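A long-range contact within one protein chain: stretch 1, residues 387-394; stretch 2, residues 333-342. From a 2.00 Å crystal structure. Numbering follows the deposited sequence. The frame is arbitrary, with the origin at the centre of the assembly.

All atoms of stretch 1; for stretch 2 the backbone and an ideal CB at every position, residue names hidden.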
# COMPACT_ATOMS: atom_id res chain seq x y z
N PRO A 387 4.17 9.24 -8.13
CA PRO A 387 4.38 7.92 -7.52
C PRO A 387 4.27 7.89 -6.00
O PRO A 387 3.68 6.97 -5.43
CB PRO A 387 5.79 7.54 -7.98
CG PRO A 387 5.96 8.31 -9.26
CD PRO A 387 5.36 9.65 -8.90
N PHE A 388 4.81 8.91 -5.35
CA PHE A 388 4.84 8.96 -3.90
C PHE A 388 3.51 9.31 -3.24
O PHE A 388 3.25 8.88 -2.11
CB PHE A 388 5.97 9.91 -3.51
CG PHE A 388 7.21 9.67 -4.32
CD1 PHE A 388 7.89 8.45 -4.22
CD2 PHE A 388 7.63 10.59 -5.28
CE1 PHE A 388 8.94 8.14 -5.08
CE2 PHE A 388 8.69 10.29 -6.14
CZ PHE A 388 9.35 9.06 -6.04
N SER A 389 2.66 10.05 -3.94
CA SER A 389 1.34 10.37 -3.42
C SER A 389 0.45 9.17 -3.75
O SER A 389 -0.38 8.76 -2.94
CB SER A 389 0.79 11.65 -4.07
OG SER A 389 0.97 11.63 -5.47
N LEU A 390 0.64 8.60 -4.93
CA LEU A 390 -0.12 7.43 -5.36
C LEU A 390 0.01 6.32 -4.32
O LEU A 390 -0.97 5.67 -3.97
CB LEU A 390 0.39 6.91 -6.71
CG LEU A 390 -0.29 5.62 -7.22
CD1 LEU A 390 -1.75 5.90 -7.58
CD2 LEU A 390 0.46 5.08 -8.43
N LEU A 391 1.23 6.12 -3.83
CA LEU A 391 1.52 5.07 -2.85
C LEU A 391 1.48 5.51 -1.39
O LEU A 391 1.71 4.70 -0.49
CB LEU A 391 2.87 4.42 -3.19
CG LEU A 391 2.88 3.73 -4.57
CD1 LEU A 391 4.27 3.18 -4.90
CD2 LEU A 391 1.86 2.58 -4.55
N GLY A 392 1.19 6.79 -1.15
CA GLY A 392 1.06 7.30 0.21
C GLY A 392 2.25 7.52 1.14
O GLY A 392 2.05 7.72 2.34
N VAL A 393 3.47 7.50 0.61
CA VAL A 393 4.65 7.67 1.45
C VAL A 393 5.00 9.14 1.71
O VAL A 393 4.77 10.00 0.86
CB VAL A 393 5.87 6.95 0.84
CG1 VAL A 393 5.59 5.46 0.77
CG2 VAL A 393 6.18 7.50 -0.54
N PRO A 394 5.55 9.44 2.89
CA PRO A 394 5.93 10.82 3.24
C PRO A 394 6.97 11.39 2.30
O PRO A 394 8.02 10.79 2.09
CB PRO A 394 6.43 10.68 4.68
CG PRO A 394 7.01 9.29 4.71
CD PRO A 394 5.97 8.50 3.95
N UNK A 333 -3.20 -2.45 -10.34
CA UNK A 333 -1.91 -2.01 -10.86
C UNK A 333 -1.17 -1.18 -9.81
O UNK A 333 0.06 -1.21 -9.76
CB UNK A 333 -2.10 -1.20 -12.15
N UNK A 334 -1.91 -0.44 -8.99
CA UNK A 334 -1.27 0.36 -7.94
C UNK A 334 -0.63 -0.56 -6.92
O UNK A 334 0.49 -0.33 -6.49
CB UNK A 334 -2.28 1.29 -7.26
N UNK A 335 -1.35 -1.61 -6.52
CA UNK A 335 -0.80 -2.53 -5.54
C UNK A 335 0.44 -3.22 -6.10
O UNK A 335 1.40 -3.46 -5.37
CB UNK A 335 -1.85 -3.56 -5.13
N UNK A 336 0.43 -3.52 -7.39
CA UNK A 336 1.57 -4.17 -8.03
C UNK A 336 2.84 -3.32 -7.98
O UNK A 336 3.95 -3.85 -8.02
CB UNK A 336 1.23 -4.50 -9.49
N UNK A 337 2.69 -2.00 -7.87
CA UNK A 337 3.85 -1.10 -7.83
C UNK A 337 4.40 -0.89 -6.43
O UNK A 337 5.55 -0.47 -6.26
CB UNK A 337 3.48 0.26 -8.43
N UNK A 338 3.58 -1.18 -5.42
CA UNK A 338 3.97 -0.99 -4.04
C UNK A 338 5.27 -1.69 -3.65
O UNK A 338 6.14 -1.08 -3.02
CB UNK A 338 2.84 -1.48 -3.13
N UNK A 339 5.44 -2.95 -4.04
CA UNK A 339 6.66 -3.68 -3.69
C UNK A 339 7.92 -3.03 -4.28
O UNK A 339 8.99 -3.05 -3.66
CB UNK A 339 6.55 -5.13 -4.17
N UNK A 340 7.79 -2.46 -5.48
CA UNK A 340 8.91 -1.79 -6.14
C UNK A 340 9.45 -0.61 -5.33
O UNK A 340 10.67 -0.42 -5.24
CB UNK A 340 8.48 -1.31 -7.53
N UNK A 341 8.55 0.18 -4.78
CA UNK A 341 8.96 1.33 -3.98
C UNK A 341 9.60 0.85 -2.68
O UNK A 341 10.61 1.40 -2.24
CB UNK A 341 7.77 2.24 -3.69
N UNK A 342 9.01 -0.18 -2.06
CA UNK A 342 9.53 -0.73 -0.82
C UNK A 342 10.97 -1.22 -1.02
O UNK A 342 11.84 -0.99 -0.17
CB UNK A 342 8.64 -1.87 -0.32

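Stretch 2 is helical throughout, and it passes the end of the helix in stretch 1, where the chain turns out of its last turn at Gly392 in a Schellman motif. Such an ending leaves carbonyl groups without helical partners, so stretch 1 offers acceptors, Leu390 O and Leu391 O, beside the apolar side chains of Leu390, Leu391 and Val393.

Position 333 has nothing of stretch 1 within reach of its CB, so the contact sets no preference; it is Glu333. At position 334 the CB points toward stretch 1, 4.7 Å from Leu390 CD1 and 5.1 Å from Leu391 CD2. A leucine or methionine could cover these methyls, but a long side chain ending in a donor could also reach the carbonyl of residue 390. The residue is Arg334. Arg334 CD lies 3.6 Å from Leu390 CD1, its CG packs 3.9 Å from Leu391 CD2, and NH1 gives a weak hydrogen bond to Leu390 O at 3.4 Å, with the oxygen at the edge of the guanidinium.

The CB of position 335 points away, and many helix-compatible residues would serve; Glu335 occupies it. Position 336 is out of reach, leaving the choice open, and is Ala336.

Position 337 again directs its CB toward stretch 1, 4.7 Å from Leu391 CD1, with Leu390 CD2 nearby. A medium-sized aliphatic group suits this apolar setting. Leu337 places CD1 4.4 Å from Leu390 CD2, a loose contact.

At position 338 the CB points sideways, 4.4 Å from Leu391 CD2. Alanine or an aliphatic residue would be tolerated, while a longer donor could curl round to the carbonyl of residue 391. Arg338 does so: NH1 makes a weak hydrogen bond to Leu391 O at 3.3 Å, and Leu391 CD2 sits over one face of the guanidinium. The group is also held by Glu335 in a salt bridge, with Arg338 NH2 2.8 Å from Glu335 OE2 and Arg338 NE 2.9 Å from Glu335 OE1.

Position 339 points away and position 340 sideways, neither with stretch 1 near its CB, so any helix-compatible side chain would do; they are Leu339 and Glu340.

Position 341 faces stretch 1, its CB 3.8 Å from Leu391 CD1. Leucine, isoleucine or methionine would fit here. Leu341 sets CD2 3.6 Å from Leu391 CD1 and 3.8 Å from Val393 CG1, while its CD1 meets the edge of the Phe388 ring, 4.3 Å from CE1. Position 342 is out of reach and unconstrained; it is Val342.

Stretch 2 (333-342) EREALRLELV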
# COMPACT_ATOMS: atom_id res chain seq x y z
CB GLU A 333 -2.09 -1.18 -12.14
CG GLU A 333 -2.56 -1.99 -13.35
CD GLU A 333 -1.67 -3.20 -13.64
OE1 GLU A 333 -0.43 -3.03 -13.66
OE2 GLU A 333 -2.20 -4.31 -13.85
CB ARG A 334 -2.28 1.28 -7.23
CG ARG A 334 -1.71 1.84 -5.93
CD ARG A 334 -2.46 3.06 -5.41
NE ARG A 334 -3.82 2.77 -4.95
CZ ARG A 334 -4.64 3.70 -4.48
NH1 ARG A 334 -4.24 4.97 -4.40
NH2 ARG A 334 -5.87 3.37 -4.09
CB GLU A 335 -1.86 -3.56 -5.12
CG GLU A 335 -3.01 -2.94 -4.30
CD GLU A 335 -2.50 -1.99 -3.22
OE1 GLU A 335 -1.68 -2.42 -2.37
OE2 GLU A 335 -2.92 -0.80 -3.21
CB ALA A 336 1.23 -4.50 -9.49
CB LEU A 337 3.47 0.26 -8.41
CG LEU A 337 3.09 0.30 -9.89
CD1 LEU A 337 2.44 1.63 -10.22
CD2 LEU A 337 4.34 0.08 -10.74
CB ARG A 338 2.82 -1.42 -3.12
CG ARG A 338 2.86 -0.80 -1.73
CD ARG A 338 1.58 -1.09 -0.94
NE ARG A 338 0.38 -0.57 -1.58
CZ ARG A 338 -0.02 0.71 -1.54
NH1 ARG A 338 0.70 1.61 -0.88
NH2 ARG A 338 -1.14 1.07 -2.15
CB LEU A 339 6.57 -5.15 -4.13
CG LEU A 339 7.74 -6.08 -3.76
CD1 LEU A 339 7.96 -6.07 -2.25
CD2 LEU A 339 7.44 -7.49 -4.25
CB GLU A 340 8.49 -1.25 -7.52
CG GLU A 340 8.55 -2.26 -8.63
CD GLU A 340 8.30 -1.62 -9.98
OE1 GLU A 340 8.88 -0.55 -10.25
OE2 GLU A 340 7.52 -2.19 -10.78
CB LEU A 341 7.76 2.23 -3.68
CG LEU A 341 8.06 3.44 -2.79
CD1 LEU A 341 9.25 4.22 -3.36
CD2 LEU A 341 6.83 4.34 -2.69
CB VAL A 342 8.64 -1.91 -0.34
CG1 VAL A 342 9.30 -2.63 0.83
CG2 VAL A 342 7.27 -1.37 0.08
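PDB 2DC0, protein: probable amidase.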